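Dps family DNA-binding stress response protein (Thermosynechococcus elongatus, PDB 2C41) probably binds and oxidises iron as a ferritin-like dodecamer of the Dps family, limiting oxidative damage, and may also bind DNA. Local coordinates at residues T5-Q10 with A120-D125; Q19-V24 with I110-Q115; K30-L35 with I99-A104; E61-S66 with G71-D76. All coordinates share one frame; numbering follows the deposited sequence.

Contacts 1, 2 and 3 are successive touches between the same two helices, 6-35 and 95-122. As one helix advances from contact 1 to contact 3 the other runs back, so the two lie antiparallel. Centres of contacts 1 and 2 are about 17 Å apart, of contacts 2 and 3 about 16 Å, and of contacts 1 and 3 about 33 Å. Contact 4 is local, joining helix 41-68 to the loop behind it; along the chain it falls between the two segments of each other contact. It meets contact 1 through Arg65-Asp125 and contact 2 through Gln19. Contacts 3 and 4 border a second subunit, which Gln19 also reaches, so bundle core and dodecamer interface share these helices.

Contact 1: residues T5-Q10 with A120-D125; sequences TTLKEQ and ATEAGD
CD1 of Leu7 lies over the face of the Glu122-Ala123 peptide, 3.4 Å from Glu122 O, while CD2 of Leu7 comes 4.2 Å from Glu122 OE2 at the end of the carboxylate. The two side chains run at about a right angle. With CG of Leu7 beside its own backbone N (chi1 -81°), both methyls reach Glu122 while CB is left to meet Ala123, whose CB is 3.7 Å away. The meeting is apolar apart from these oxygens, and no hydrogen bond crosses it. Lys8 adds a looser touch; its extended chain passes CE at 4.2 Å from Ala123 O and carries NZ on to a tetraethylene glycol, probably from the crystallisation liquor.

The chain turns sharply beside this patch. Gly124, with positive phi, ends the helix in a Schellman motif, its N bonding to Thr121 O while Asp125 N reaches back to Ala120 O. Asp125 is the N-cap of helix 126-149; its OD2 also bonds to the Thr128 hydroxyl, and OD1 forms a salt bridge with Arg65 of helix 41-68. The contact thus lies at the surface, where the start of helix 6-35 packs on the turn between helices 95-122 and 126-149.

Contact 2: residues Q19-V24 with I110-Q115; sequences QANAVV and ITEMHQ
Glu112 OE2 faces the Asn21 amide and is held by a salt bridge from Arg17, one turn earlier on Asn21's helix. The modelled Asn21 OD1 is 3.0 Å from Glu112 OE2, although the orientation of that amide is uncertain. The other carboxylate oxygen, OE1, is hydrogen-bonded to Thr85 of the long connection before helix 95-122, so both oxygens have partners and the carboxylate is held at each of its corners.

The side chains cross at about a right angle, and the amide and carboxylate planes differ by 29°. Glu112 reaches across by running extended beyond CG; with the CA atoms of Asn21 and Glu112 10.2 Å apart, here the backbones stay apart and only the two polar ends meet.

A second gripped oxygen lies on the far side of helix 95-122. Ile110 O accepts the helical bond from His114 N at 3.1 Å and another from His114 ND1 at 2.8 Å, the two donors arriving from opposite faces of the carbonyl plane. The ND1 bond is nearly straight (170°) and runs in the imidazole plane, which fixes the rotation of the ring. His114 also packs on Val136 and Gln140 of helix 126-149 and on Gly124 of a neighbouring subunit.

Here two antiparallel helices of a ferritin-like four-helix bundle are joined midway by a polar bridge, which also ties in the connection that carries the short helix 80-83, a hallmark of Dps proteins.

Contact 3: residues K30-L35 with I99-A104; sequences KKYHWL and IEEAIA
One hydrogen bond dominates the polar side of this contact: Tyr32 OH donates to Glu101 OE2 at a short 2.5 Å. The acceptor uses its anti lone pair, pointing away from the other carboxylate oxygen, and lies at the edge of the phenol ring in its plane; ring and carboxylate are turned 36° against each other. Glu101 reaches this point because its CG stands opposite the backbone N (chi1 -176°) and the chain continues extended. OE2 is gripped a second time by Ser89 OG. Electrostatics probably contribute too, since Lys31 NZ lies 5.2 Å from Glu101 OE2; Lys31 NZ is hydrogen-bonded to Ser89 OG and Gly91 O of its own chain and salt-bridged to Asp76 of a neighbouring subunit.

The apolar part is slight. Ala102 CB approaches the Tyr32 ring obliquely and comes 3.9 Å from CE2, on the opposite flank of the ring from CE1, which lies 3.4 Å from Glu101 OE2.

Met98, one turn before Ala102, packs on Tyr32, and Ala102 rests on Leu146 of helix 126-149. His33 stacks on His45 of helix 41-68, while Trp34 packs on Ala63 of a neighbouring subunit. The contact therefore joins the end of helix 6-35 to the early turns of helix 95-122.

Contact 4: residues E61-S66 with G71-D76; sequences ELAERS and GQPVAD
Gly71 N donates to Ser66 O at 2.8 Å, an i+5 to i bond that draws the chain back against the helix it has just left. The bond is bent, with an N-H...O angle of 147°, and the donor is tilted 29° from the carbonyl plane. One step further, the peptide joining Gln72 to Pro73 passes beside Ser66, whose CB is 3.7 Å from Gln72 C. The ring of Pro73 then settles on the preceding turn: its CB lies 3.5 Å from Ala63 O and 3.8 Å from Ala63 CB.

With OG beside its own backbone N (chi1 -70°), Ser66 faces the Gln72 carbonyl side and meets a water 2.7 Å from OG. That water gives a weak bond to Gln72 O, which also accepts from Lys16 NZ of helix 6-35. The oxygen is thereby tied to a third element, and Leu15 and Gln19 of that helix pack on Ser66 and on the Ala63-Pro73 pair, respectively.

Further out, Arg65 anchors the helix: NE binds Thr128, and NH2 reaches Gln140 of a neighbouring subunit. At the loop's far end Asp76 OD1 accepts from Gly91 N of another subunit, and Glu64, close to Asp60 of its own chain, packs on His45 of that same subunit. Such a cluster of acidic residues and histidine across a subunit interface is consistent with the intersubunit ferroxidase site of Dps proteins, here flanked by the folded-back start of the long crossover connection of the bundle.

Contact 1: residues T5-Q10 with A120-D125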
loop_
_atom_site.group_PDB
_atom_site.type_symbol
_atom_site.label_atom_id
_atom_site.label_comp_id
_atom_site.label_asym_id
_atom_site.label_seq_id
_atom_site.Cartn_x
_atom_site.Cartn_y
_atom_site.Cartn_z
ATOM N N THR C 5 32.255 12.468 -35.199
ATOM C CA THR C 5 31.900 12.551 -33.776
ATOM C C THR C 5 31.252 13.882 -33.374
ATOM O O THR C 5 30.774 14.017 -32.240
ATOM C CB THR C 5 33.139 12.358 -32.871
ATOM O OG1 THR C 5 34.067 13.425 -33.110
ATOM C CG2 THR C 5 33.827 11.009 -33.123
ATOM N N THR C 6 31.242 14.865 -34.277
ATOM C CA THR C 6 30.763 16.211 -33.922
ATOM C C THR C 6 29.313 16.242 -33.418
ATOM O O THR C 6 29.027 16.871 -32.402
ATOM C CB THR C 6 30.972 17.254 -35.056
ATOM O OG1 THR C 6 30.650 18.569 -34.579
ATOM C CG2 THR C 6 30.106 16.934 -36.264
ATOM N N LEU C 7 28.408 15.553 -34.108
ATOM C CA LEU C 7 27.002 15.561 -33.700
ATOM C C LEU C 7 26.811 14.990 -32.298
ATOM O O LEU C 7 26.067 15.550 -31.489
ATOM C CB LEU C 7 26.128 14.837 -34.724
ATOM C CG LEU C 7 25.741 15.668 -35.947
ATOM C CD1 LEU C 7 24.960 14.795 -36.895
ATOM C CD2 LEU C 7 24.899 16.870 -35.513
ATOM N N LYS C 8 27.520 13.905 -31.996
ATOM C CA LYS C 8 27.446 13.316 -30.661
ATOM C C LYS C 8 28.096 14.202 -29.594
ATOM O O LYS C 8 27.622 14.263 -28.460
ATOM C CB LYS C 8 28.002 11.897 -30.659
ATOM C CG LYS C 8 27.090 10.925 -31.411
ATOM C CD LYS C 8 27.690 9.545 -31.480
ATOM C CE LYS C 8 26.701 8.582 -32.114
ATOM N NZ LYS C 8 27.212 7.178 -32.083
ATOM N N GLU C 9 29.179 14.887 -29.961
ATOM C CA GLU C 9 29.775 15.880 -29.075
ATOM C C GLU C 9 28.763 16.989 -28.789
ATOM O O GLU C 9 28.568 17.404 -27.650
ATOM C CB GLU C 9 31.060 16.432 -29.694
ATOM C CG GLU C 9 32.158 15.390 -29.773
ATOM C CD GLU C 9 33.277 15.750 -30.742
ATOM O OE1 GLU C 9 33.280 16.869 -31.300
ATOM O OE2 GLU C 9 34.161 14.893 -30.945
ATOM N N GLN C 10 28.090 17.436 -29.837
ATOM C CA GLN C 10 27.046 18.450 -29.705
ATOM C C GLN C 10 25.904 17.984 -28.806
ATOM O O GLN C 10 25.394 18.761 -28.005
ATOM C CB GLN C 10 26.496 18.856 -31.075
ATOM C CG GLN C 10 27.467 19.715 -31.880
ATOM C CD GLN C 10 26.926 20.087 -33.248
ATOM O OE1 GLN C 10 25.798 20.561 -33.376
ATOM N NE2 GLN C 10 27.737 19.882 -34.279
ATOM N N ALA C 120 19.739 15.846 -31.440
ATOM C CA ALA C 120 19.838 14.414 -31.114
ATOM C C ALA C 120 19.347 13.540 -32.273
ATOM O O ALA C 120 19.968 12.525 -32.616
ATOM C CB ALA C 120 19.064 14.108 -29.839
ATOM N N THR C 121 18.233 13.940 -32.878
ATOM C CA THR C 121 17.661 13.208 -34.007
ATOM C C THR C 121 18.661 13.158 -35.181
ATOM O O THR C 121 18.876 12.092 -35.783
ATOM C CB THR C 121 16.294 13.810 -34.418
ATOM O OG1 THR C 121 15.323 13.546 -33.388
ATOM C CG2 THR C 121 15.793 13.232 -35.755
ATOM N N GLU C 122 19.281 14.299 -35.472
ATOM C CA GLU C 122 20.315 14.380 -36.516
ATOM C C GLU C 122 21.513 13.482 -36.211
ATOM O O GLU C 122 22.116 12.916 -37.125
ATOM C CB GLU C 122 20.786 15.820 -36.697
ATOM C CG GLU C 122 19.756 16.704 -37.372
ATOM C CD GLU C 122 20.237 18.128 -37.570
ATOM O OE1 GLU C 122 19.438 18.960 -38.056
ATOM O OE2 GLU C 122 21.405 18.427 -37.237
ATOM N N ALA C 123 21.848 13.362 -34.928
ATOM C CA ALA C 123 22.955 12.508 -34.477
ATOM C C ALA C 123 22.592 11.019 -34.479
ATOM O O ALA C 123 23.449 10.163 -34.212
ATOM C CB ALA C 123 23.413 12.926 -33.086
ATOM N N GLY C 124 21.323 10.718 -34.756
ATOM C CA GLY C 124 20.814 9.351 -34.707
ATOM C C GLY C 124 20.574 8.869 -33.280
ATOM O O GLY C 124 20.351 7.681 -33.053
ATOM N N ASP C 125 20.622 9.800 -32.329
ATOM C CA ASP C 125 20.462 9.484 -30.904
ATOM C C ASP C 125 18.980 9.498 -30.533
ATOM O O ASP C 125 18.477 10.457 -29.936
ATOM C CB ASP C 125 21.256 10.471 -30.039
ATOM C CG ASP C 125 21.274 10.085 -28.559
ATOM O OD1 ASP C 125 20.540 9.153 -28.139
ATOM O OD2 ASP C 125 22.013 10.747 -27.806
#

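Contact 2: residues Q19-V24 with I110-Q115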
loop_
_atom_site.group_PDB
_atom_site.type_symbol
_atom_site.label_atom_id
_atom_site.label_comp_id
_atom_site.label_asym_id
_atom_site.label_seq_id
_atom_site.Cartn_x
_atom_site.Cartn_y
_atom_site.Cartn_z
ATOM N N GLN C 19 20.719 19.928 -18.291
ATOM C CA GLN C 19 20.846 19.476 -16.901
ATOM C C GLN C 19 21.017 20.674 -15.968
ATOM O O GLN C 19 20.342 20.774 -14.948
ATOM C CB GLN C 19 22.035 18.533 -16.738
ATOM C CG GLN C 19 22.281 18.121 -15.283
ATOM C CD GLN C 19 23.714 17.727 -15.009
ATOM O OE1 GLN C 19 24.137 17.655 -13.852
ATOM N NE2 GLN C 19 24.472 17.477 -16.061
ATOM N N ALA C 20 21.926 21.576 -16.338
ATOM C CA ALA C 20 22.170 22.801 -15.573
ATOM C C ALA C 20 20.895 23.631 -15.441
ATOM O O ALA C 20 20.601 24.132 -14.354
ATOM C CB ALA C 20 23.299 23.634 -16.226
ATOM N N ASN C 21 20.137 23.745 -16.538
ATOM C CA ASN C 21 18.848 24.442 -16.526
ATOM C C ASN C 21 17.846 23.809 -15.564
ATOM O O ASN C 21 17.116 24.517 -14.875
ATOM C CB ASN C 21 18.232 24.549 -17.927
ATOM C CG ASN C 21 18.927 25.584 -18.804
ATOM O OD1 ASN C 21 18.730 25.613 -20.025
ATOM N ND2 ASN C 21 19.731 26.438 -18.194
ATOM N N ALA C 22 17.824 22.478 -15.511
ATOM C CA ALA C 22 16.927 21.771 -14.591
ATOM C C ALA C 22 17.271 22.109 -13.135
ATOM O O ALA C 22 16.379 22.339 -12.308
ATOM C CB ALA C 22 16.988 20.275 -14.826
ATOM N N VAL C 23 18.565 22.145 -12.827
ATOM C CA VAL C 23 19.030 22.480 -11.472
ATOM C C VAL C 23 18.618 23.909 -11.086
ATOM O O VAL C 23 18.052 24.124 -10.013
ATOM C CB VAL C 23 20.563 22.302 -11.341
ATOM C CG1 VAL C 23 21.070 22.879 -10.012
ATOM C CG2 VAL C 23 20.928 20.814 -11.480
ATOM N N VAL C 24 18.894 24.881 -11.961
ATOM C CA VAL C 24 18.548 26.283 -11.672
ATOM C C VAL C 24 17.033 26.480 -11.605
ATOM O O VAL C 24 16.527 27.176 -10.720
ATOM C CB VAL C 24 19.192 27.264 -12.696
ATOM C CG1 VAL C 24 18.691 28.715 -12.496
ATOM C CG2 VAL C 24 20.692 27.193 -12.574
ATOM N N ILE C 110 11.618 25.139 -23.191
ATOM C CA ILE C 110 10.795 24.517 -24.240
ATOM C C ILE C 110 11.435 24.728 -25.619
ATOM O O ILE C 110 11.572 23.792 -26.403
ATOM C CB ILE C 110 9.339 25.050 -24.234
ATOM C CG1 ILE C 110 8.601 24.545 -22.977
ATOM C CG2 ILE C 110 8.592 24.637 -25.522
ATOM C CD1 ILE C 110 7.332 25.330 -22.647
ATOM N N THR C 111 11.847 25.958 -25.898
ATOM C CA THR C 111 12.530 26.248 -27.157
ATOM C C THR C 111 13.805 25.410 -27.284
ATOM O O THR C 111 14.024 24.766 -28.314
ATOM C CB THR C 111 12.837 27.745 -27.313
ATOM O OG1 THR C 111 11.598 28.450 -27.452
ATOM C CG2 THR C 111 13.715 28.016 -28.552
ATOM N N GLU C 112 14.620 25.418 -26.235
ATOM C CA GLU C 112 15.868 24.657 -26.233
ATOM C C GLU C 112 15.659 23.153 -26.389
ATOM O O GLU C 112 16.409 22.504 -27.118
ATOM C CB GLU C 112 16.695 24.954 -24.984
ATOM C CG GLU C 112 17.305 26.359 -24.991
ATOM C CD GLU C 112 18.356 26.566 -23.923
ATOM O OE1 GLU C 112 19.007 27.634 -23.939
ATOM O OE2 GLU C 112 18.542 25.680 -23.061
ATOM N N MET C 113 14.652 22.598 -25.716
ATOM C CA MET C 113 14.388 21.166 -25.836
ATOM C C MET C 113 13.962 20.763 -27.246
ATOM O O MET C 113 14.330 19.690 -27.720
ATOM C CB MET C 113 13.374 20.695 -24.797
ATOM C CG MET C 113 13.981 20.566 -23.394
ATOM S SD MET C 113 12.879 19.657 -22.295
ATOM C CE MET C 113 13.885 19.647 -20.799
ATOM N N HIS C 114 13.207 21.624 -27.925
ATOM C CA HIS C 114 12.854 21.350 -29.322
ATOM C C HIS C 114 14.113 21.381 -30.198
ATOM O O HIS C 114 14.318 20.503 -31.037
ATOM C CB HIS C 114 11.795 22.330 -29.832
ATOM C CG HIS C 114 10.403 22.009 -29.374
ATOM N ND1 HIS C 114 9.929 22.358 -28.127
ATOM C CD2 HIS C 114 9.381 21.381 -30.004
ATOM C CE1 HIS C 114 8.675 21.951 -28.007
ATOM N NE2 HIS C 114 8.321 21.346 -29.129
ATOM N N GLN C 115 14.953 22.387 -29.991
ATOM C CA GLN C 115 16.221 22.497 -30.727
ATOM C C GLN C 115 17.134 21.301 -30.444
ATOM O O GLN C 115 17.719 20.716 -31.368
ATOM C CB GLN C 115 16.929 23.812 -30.390
ATOM C CG GLN C 115 16.185 25.031 -30.917
ATOM C CD GLN C 115 16.777 26.362 -30.487
ATOM O OE1 GLN C 115 16.616 27.361 -31.193
ATOM N NE2 GLN C 115 17.436 26.399 -29.326
#

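Contact 3: residues K30-L35 with I99-A104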
loop_
_atom_site.group_PDB
_atom_site.type_symbol
_atom_site.label_atom_id
_atom_site.label_comp_id
_atom_site.label_asym_id
_atom_site.label_seq_id
_atom_site.Cartn_x
_atom_site.Cartn_y
_atom_site.Cartn_z
ATOM N N LYS C 30 12.004 26.441 -5.720
ATOM C CA LYS C 30 12.102 26.429 -4.268
ATOM C C LYS C 30 11.999 27.851 -3.708
ATOM O O LYS C 30 11.304 28.075 -2.714
ATOM C CB LYS C 30 13.375 25.718 -3.795
ATOM C CG LYS C 30 13.349 24.191 -3.982
ATOM C CD LYS C 30 12.055 23.530 -3.467
ATOM C CE LYS C 30 11.918 23.639 -1.945
ATOM N NZ LYS C 30 11.064 22.563 -1.356
ATOM N N LYS C 31 12.663 28.809 -4.359
ATOM C CA LYS C 31 12.509 30.209 -3.965
ATOM C C LYS C 31 11.035 30.617 -3.973
ATOM O O LYS C 31 10.540 31.174 -2.989
ATOM C CB LYS C 31 13.338 31.137 -4.853
ATOM C CG LYS C 31 13.006 32.609 -4.671
ATOM C CD LYS C 31 13.965 33.468 -5.460
ATOM C CE LYS C 31 13.662 34.958 -5.266
ATOM N NZ LYS C 31 14.500 35.766 -6.198
ATOM N N TYR C 32 10.328 30.321 -5.064
ATOM C CA TYR C 32 8.920 30.695 -5.167
ATOM C C TYR C 32 8.089 30.004 -4.076
ATOM O O TYR C 32 7.280 30.642 -3.411
ATOM C CB TYR C 32 8.350 30.408 -6.564
ATOM C CG TYR C 32 9.228 30.856 -7.723
ATOM C CD1 TYR C 32 10.008 32.022 -7.642
ATOM C CD2 TYR C 32 9.249 30.132 -8.914
ATOM C CE1 TYR C 32 10.815 32.434 -8.725
ATOM C CE2 TYR C 32 10.042 30.530 -9.990
ATOM C CZ TYR C 32 10.819 31.674 -9.891
ATOM O OH TYR C 32 11.596 32.044 -10.959
ATOM N N HIS C 33 8.310 28.707 -3.903
ATOM C CA HIS C 33 7.676 27.921 -2.843
ATOM C C HIS C 33 7.860 28.602 -1.479
ATOM O O HIS C 33 6.894 28.790 -0.742
ATOM C CB HIS C 33 8.294 26.514 -2.854
ATOM C CG HIS C 33 7.805 25.597 -1.780
ATOM N ND1 HIS C 33 6.510 25.124 -1.729
ATOM C CD2 HIS C 33 8.463 25.004 -0.756
ATOM C CE1 HIS C 33 6.387 24.300 -0.703
ATOM N NE2 HIS C 33 7.558 24.212 -0.097
ATOM N N TRP C 34 9.093 28.998 -1.162
ATOM C CA TRP C 34 9.381 29.564 0.150
ATOM C C TRP C 34 8.874 30.991 0.335
ATOM O O TRP C 34 8.429 31.361 1.428
ATOM C CB TRP C 34 10.884 29.534 0.428
ATOM C CG TRP C 34 11.462 28.145 0.490
ATOM C CD1 TRP C 34 10.864 27.022 1.000
ATOM C CD2 TRP C 34 12.762 27.744 0.059
ATOM N NE1 TRP C 34 11.708 25.949 0.892
ATOM C CE2 TRP C 34 12.882 26.361 0.321
ATOM C CE3 TRP C 34 13.844 28.420 -0.525
ATOM C CZ2 TRP C 34 14.040 25.633 0.016
ATOM C CZ3 TRP C 34 14.997 27.691 -0.838
ATOM C CH2 TRP C 34 15.085 26.316 -0.554
ATOM N N LEU C 35 8.969 31.789 -0.725
ATOM C CA LEU C 35 8.768 33.232 -0.620
ATOM C C LEU C 35 7.398 33.712 -1.077
ATOM O O LEU C 35 7.089 34.894 -0.971
ATOM C CB LEU C 35 9.881 33.991 -1.358
ATOM C CG LEU C 35 11.320 33.740 -0.881
ATOM C CD1 LEU C 35 12.246 34.791 -1.453
ATOM C CD2 LEU C 35 11.444 33.707 0.652
ATOM N N ILE C 99 5.774 34.222 -11.052
ATOM C CA ILE C 99 5.052 33.485 -12.090
ATOM C C ILE C 99 5.527 33.886 -13.496
ATOM O O ILE C 99 5.782 33.016 -14.332
ATOM C CB ILE C 99 3.525 33.615 -11.913
ATOM C CG1 ILE C 99 3.103 32.972 -10.574
ATOM C CG2 ILE C 99 2.784 32.946 -13.078
ATOM C CD1 ILE C 99 1.614 33.079 -10.255
ATOM N N GLU C 100 5.670 35.187 -13.734
ATOM C CA GLU C 100 6.157 35.689 -15.018
ATOM C C GLU C 100 7.580 35.193 -15.313
ATOM O O GLU C 100 7.882 34.788 -16.438
ATOM C CB GLU C 100 6.080 37.213 -15.057
ATOM C CG GLU C 100 4.654 37.756 -14.909
ATOM C CD GLU C 100 3.951 38.028 -16.229
ATOM O OE1 GLU C 100 4.286 37.369 -17.244
ATOM O OE2 GLU C 100 3.051 38.904 -16.248
ATOM N N GLU C 101 8.438 35.225 -14.295
ATOM C CA GLU C 101 9.813 34.729 -14.408
ATOM C C GLU C 101 9.817 33.239 -14.750
ATOM O O GLU C 101 10.544 32.803 -15.644
ATOM C CB GLU C 101 10.571 34.967 -13.096
ATOM C CG GLU C 101 12.037 34.581 -13.143
ATOM C CD GLU C 101 12.774 35.001 -11.891
ATOM O OE1 GLU C 101 13.496 36.014 -11.953
ATOM O OE2 GLU C 101 12.609 34.338 -10.844
ATOM N N ALA C 102 9.001 32.466 -14.031
ATOM C CA ALA C 102 8.885 31.022 -14.269
ATOM C C ALA C 102 8.458 30.732 -15.705
ATOM O O ALA C 102 9.052 29.879 -16.371
ATOM C CB ALA C 102 7.905 30.384 -13.277
ATOM N N ILE C 103 7.440 31.451 -16.183
ATOM C CA ILE C 103 6.951 31.272 -17.549
ATOM C C ILE C 103 8.065 31.524 -18.567
ATOM O O ILE C 103 8.293 30.700 -19.460
ATOM C CB ILE C 103 5.757 32.186 -17.849
ATOM C CG1 ILE C 103 4.528 31.704 -17.073
ATOM C CG2 ILE C 103 5.448 32.192 -19.352
ATOM C CD1 ILE C 103 3.450 32.760 -16.914
ATOM N N ALA C 104 8.764 32.648 -18.413
ATOM C CA ALA C 104 9.849 33.010 -19.324
ATOM C C ALA C 104 10.924 31.922 -19.363
ATOM O O ALA C 104 11.386 31.538 -20.435
ATOM C CB ALA C 104 10.456 34.363 -18.929
#

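Contact 4: residues E61-S66 with G71-D76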
loop_
_atom_site.group_PDB
_atom_site.type_symbol
_atom_site.label_atom_id
_atom_site.label_comp_id
_atom_site.label_asym_id
_atom_site.label_seq_id
_atom_site.Cartn_x
_atom_site.Cartn_y
_atom_site.Cartn_z
ATOM N N GLU C 61 17.831 12.434 -14.653
ATOM C CA GLU C 61 17.602 11.867 -15.987
ATOM C C GLU C 61 18.563 12.469 -17.017
ATOM O O GLU C 61 19.160 11.745 -17.819
ATOM C CB GLU C 61 16.173 12.126 -16.450
ATOM C CG GLU C 61 15.117 11.404 -15.670
ATOM C CD GLU C 61 13.894 11.190 -16.513
ATOM O OE1 GLU C 61 12.997 12.050 -16.481
ATOM O OE2 GLU C 61 13.859 10.185 -17.244
ATOM N N LEU C 62 18.692 13.793 -16.983
ATOM C CA LEU C 62 19.559 14.520 -17.909
ATOM C C LEU C 62 21.039 14.283 -17.612
ATOM O O LEU C 62 21.856 14.163 -18.533
ATOM C CB LEU C 62 19.235 16.016 -17.878
ATOM C CG LEU C 62 17.870 16.389 -18.469
ATOM C CD1 LEU C 62 17.435 17.783 -17.967
ATOM C CD2 LEU C 62 17.911 16.318 -19.998
ATOM N N ALA C 63 21.376 14.197 -16.327
ATOM C CA ALA C 63 22.751 13.939 -15.920
ATOM C C ALA C 63 23.189 12.541 -16.325
ATOM O O ALA C 63 24.235 12.364 -16.945
ATOM C CB ALA C 63 22.906 14.131 -14.418
ATOM N N GLU C 64 22.370 11.544 -16.004
ATOM C CA GLU C 64 22.748 10.165 -16.309
ATOM C C GLU C 64 22.714 9.853 -17.807
ATOM O O GLU C 64 23.433 8.963 -18.274
ATOM C CB GLU C 64 21.945 9.180 -15.457
ATOM C CG GLU C 64 22.167 9.446 -13.956
ATOM C CD GLU C 64 21.978 8.237 -13.081
ATOM O OE1 GLU C 64 21.158 7.348 -13.426
ATOM O OE2 GLU C 64 22.653 8.194 -12.031
ATOM N N ARG C 65 21.924 10.615 -18.570
ATOM C CA ARG C 65 21.945 10.473 -20.030
ATOM C C ARG C 65 23.357 10.712 -20.578
ATOM O O ARG C 65 23.817 9.976 -21.454
ATOM C CB ARG C 65 20.928 11.398 -20.709
ATOM C CG ARG C 65 20.726 11.096 -22.214
ATOM C CD ARG C 65 19.978 9.764 -22.454
ATOM N NE ARG C 65 20.099 9.325 -23.852
ATOM C CZ ARG C 65 19.995 8.060 -24.254
ATOM N NH1 ARG C 65 20.142 7.753 -25.543
ATOM N NH2 ARG C 65 19.747 7.094 -23.374
ATOM N N SER C 66 24.048 11.719 -20.039
ATOM C CA SER C 66 25.439 11.984 -20.432
ATOM C C SER C 66 26.339 10.774 -20.182
ATOM O O SER C 66 27.155 10.410 -21.036
ATOM C CB SER C 66 25.987 13.213 -19.713
ATOM O OG SER C 66 25.364 14.391 -20.190
ATOM N N GLY C 71 29.873 10.115 -21.828
ATOM C CA GLY C 71 30.339 11.445 -21.448
ATOM C C GLY C 71 30.225 11.651 -19.953
ATOM O O GLY C 71 30.090 10.689 -19.191
ATOM N N GLN C 72 30.293 12.910 -19.534
ATOM C CA GLN C 72 30.111 13.267 -18.134
ATOM C C GLN C 72 29.087 14.389 -18.009
ATOM O O GLN C 72 29.061 15.305 -18.844
ATOM C CB GLN C 72 31.430 13.750 -17.535
ATOM C CG GLN C 72 32.475 12.651 -17.336
ATOM C CD GLN C 72 33.581 13.077 -16.397
ATOM O OE1 GLN C 72 34.271 12.245 -15.813
ATOM N NE2 GLN C 72 33.752 14.381 -16.239
ATOM N N PRO C 73 28.275 14.355 -16.942
ATOM C CA PRO C 73 27.343 15.448 -16.715
ATOM C C PRO C 73 28.058 16.645 -16.091
ATOM O O PRO C 73 29.228 16.546 -15.725
ATOM C CB PRO C 73 26.364 14.854 -15.700
ATOM C CG PRO C 73 27.209 13.914 -14.898
ATOM C CD PRO C 73 28.205 13.337 -15.872
ATOM N N VAL C 74 27.362 17.772 -15.979
ATOM C CA VAL C 74 27.819 18.839 -15.104
ATOM C C VAL C 74 27.773 18.230 -13.702
ATOM O O VAL C 74 26.847 17.476 -13.387
ATOM C CB VAL C 74 26.912 20.082 -15.186
ATOM C CG1 VAL C 74 27.451 21.198 -14.302
ATOM C CG2 VAL C 74 26.800 20.569 -16.649
ATOM N N ALA C 75 28.770 18.525 -12.871
ATOM C CA ALA C 75 28.819 17.922 -11.530
ATOM C C ALA C 75 29.371 18.847 -10.443
ATOM O O ALA C 75 28.897 18.830 -9.310
ATOM C CB ALA C 75 29.604 16.617 -11.571
ATOM N N ASP C 76 30.378 19.651 -10.783
ATOM C CA ASP C 76 30.903 20.629 -9.824
ATOM C C ASP C 76 29.835 21.698 -9.575
ATOM O O ASP C 76 29.391 22.340 -10.517
ATOM C CB ASP C 76 32.182 21.302 -10.351
ATOM C CG ASP C 76 33.338 20.326 -10.567
ATOM O OD1 ASP C 76 34.432 20.808 -10.969
ATOM O OD2 ASP C 76 33.187 19.097 -10.359
HETATM O O HOH W 1 27.228 15.798 -21.605
#